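Local coordinates for LanC-like protein GCR2 (Arabidopsis thaliana, PDB 3T33) that binds a zinc ion, belongs to the LanC-like family of lanthionine cyclase relatives, and may take part in abscisic acid signalling, at residues L260-I264 and E309-A313. Residues are numbered along the deposited sequence.
Sequences LSYMI and EFVEA
Two helices too far apart for their backbones to touch can still mesh if side chains from each bridge the gap and fill hollows on the other, and residues 260-264 and 309-313 of GCR2 illustrate the principle. Both segments are helical, with I264 N hydrogen-bonded to L260 O (3.0 Å) and A313 N to E309 O (3.1 Å). The axes of these short segments approach to 11.3 Å and cross at +44°, with N-to-C directions running broadly the same way. The nearest CA pairs are S261 with E309 (8.1 Å) and I264 with A313 (7.0 Å). The main bump is I264: extended by its m, t rotamer, it brings CD1 into a hollow walled by E309, F310 and A313, 3.6 Å from A313 CB, 3.9 Å from F310 CD1 at the ring edge and 4.0 Å from E309 OE2. The CA-CB bond of F310 points sideways, but the ring, with chi1 m, swings back so that CE1 lies 4.0 Å from L260 CB, filling the space beside L260 and S261. E309, extended with chi1 and chi2 both t, lays its carboxylate beside S261, OE1 standing 3.3 Å from S261 OG; that hydroxyl is hydrogen-bonded to K257 O within its own helix. No hydrogen bond crosses the interface, which buries 257 Å² in all, apolar packing lying beside this polar approach. The contact joins helices 250-265 and 308-324 of the all-α toroid, an (α/α) barrel, of the LanC-like family, away from the zinc site; helix 291-305 packs against both, its A301 touching L260 and F310, while helix 236-244 adds M240 and M244 against L260.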
loop_
_atom_site.group_PDB
_atom_site.type_symbol
_atom_site.label_atom_id
_atom_site.label_comp_id
_atom_site.label_asym_id
_atom_site.label_seq_id
_atom_site.Cartn_x
_atom_site.Cartn_y
_atom_site.Cartn_z
ATOM N N LEU A 260 -10.574 16.162 3.920
ATOM C CA LEU A 260 -11.066 14.832 4.282
ATOM C C LEU A 260 -12.560 14.836 4.697
ATOM O O LEU A 260 -13.308 13.996 4.233
ATOM C CB LEU A 260 -10.161 14.153 5.328
ATOM C CG LEU A 260 -8.728 13.754 4.937
ATOM C CD1 LEU A 260 -8.035 13.211 6.118
ATOM C CD2 LEU A 260 -8.735 12.732 3.838
ATOM N N SER A 261 -12.996 15.784 5.526
ATOM C CA SER A 261 -14.451 15.973 5.733
ATOM C C SER A 261 -15.192 16.117 4.426
ATOM O O SER A 261 -16.150 15.403 4.160
ATOM C CB SER A 261 -14.724 17.201 6.578
ATOM O OG SER A 261 -13.967 17.072 7.752
ATOM N N TYR A 262 -14.741 17.033 3.590
ATOM C CA TYR A 262 -15.389 17.223 2.304
ATOM C C TYR A 262 -15.680 15.890 1.656
ATOM O O TYR A 262 -16.793 15.624 1.303
ATOM C CB TYR A 262 -14.511 18.085 1.393
ATOM C CG TYR A 262 -15.012 18.113 -0.021
ATOM C CD1 TYR A 262 -16.036 18.993 -0.397
ATOM C CD2 TYR A 262 -14.500 17.242 -0.970
ATOM C CE1 TYR A 262 -16.507 19.005 -1.676
ATOM C CE2 TYR A 262 -14.952 17.256 -2.236
ATOM C CZ TYR A 262 -15.962 18.132 -2.580
ATOM O OH TYR A 262 -16.416 18.128 -3.853
ATOM N N MET A 263 -14.660 15.042 1.521
ATOM C CA MET A 263 -14.781 13.698 0.923
ATOM C C MET A 263 -15.769 12.764 1.644
ATOM O O MET A 263 -16.512 12.016 1.020
ATOM C CB MET A 263 -13.402 13.046 0.898
ATOM C CG MET A 263 -12.404 13.707 -0.089
ATOM S SD MET A 263 -10.769 12.874 -0.249
ATOM C CE MET A 263 -11.227 11.805 -1.566
ATOM N N ILE A 264 -15.785 12.817 2.963
ATOM C CA ILE A 264 -16.700 11.997 3.736
ATOM C C ILE A 264 -18.135 12.389 3.386
ATOM O O ILE A 264 -18.916 11.560 2.886
ATOM C CB ILE A 264 -16.354 12.077 5.261
ATOM C CG1 ILE A 264 -14.982 11.435 5.496
ATOM C CG2 ILE A 264 -17.435 11.386 6.148
ATOM C CD1 ILE A 264 -14.416 11.646 6.849
ATOM N N GLU A 309 -15.490 11.506 13.805
ATOM C CA GLU A 309 -15.821 11.546 12.379
ATOM C C GLU A 309 -14.940 10.597 11.547
ATOM O O GLU A 309 -15.439 9.970 10.624
ATOM C CB GLU A 309 -15.680 12.966 11.824
ATOM C CG GLU A 309 -16.136 13.105 10.335
ATOM C CD GLU A 309 -15.794 14.465 9.711
ATOM O OE1 GLU A 309 -15.021 15.236 10.332
ATOM O OE2 GLU A 309 -16.304 14.746 8.593
ATOM N N PHE A 310 -13.646 10.535 11.886
ATOM C CA PHE A 310 -12.620 9.866 11.087
ATOM C C PHE A 310 -12.646 8.395 11.426
ATOM O O PHE A 310 -12.809 7.590 10.525
ATOM C CB PHE A 310 -11.195 10.464 11.324
ATOM C CG PHE A 310 -10.986 11.873 10.734
ATOM C CD1 PHE A 310 -11.704 12.309 9.618
ATOM C CD2 PHE A 310 -10.055 12.737 11.299
ATOM C CE1 PHE A 310 -11.540 13.595 9.094
ATOM C CE2 PHE A 310 -9.866 14.010 10.779
ATOM C CZ PHE A 310 -10.624 14.441 9.660
ATOM N N VAL A 311 -12.551 8.063 12.724
ATOM C CA VAL A 311 -12.726 6.698 13.220
ATOM C C VAL A 311 -13.923 6.011 12.536
ATOM O O VAL A 311 -13.787 4.945 11.914
ATOM C CB VAL A 311 -12.949 6.681 14.760
ATOM C CG1 VAL A 311 -13.054 5.260 15.288
ATOM C CG2 VAL A 311 -11.837 7.340 15.467
ATOM N N GLU A 312 -15.086 6.653 12.589
ATOM C CA GLU A 312 -16.295 6.010 12.129
ATOM C C GLU A 312 -16.308 5.908 10.629
ATOM O O GLU A 312 -16.777 4.900 10.072
ATOM C CB GLU A 312 -17.559 6.747 12.638
ATOM C CG GLU A 312 -17.881 6.506 14.149
ATOM C CD GLU A 312 -19.249 7.112 14.570
ATOM O OE1 GLU A 312 -19.850 7.881 13.758
ATOM O OE2 GLU A 312 -19.729 6.805 15.708
ATOM N N ALA A 313 -15.797 6.958 9.984
ATOM C CA ALA A 313 -15.713 6.983 8.535
ATOM C C ALA A 313 -14.776 5.871 8.014
ATOM O O ALA A 313 -15.090 5.192 7.028
ATOM C CB ALA A 313 -15.266 8.352 8.054
#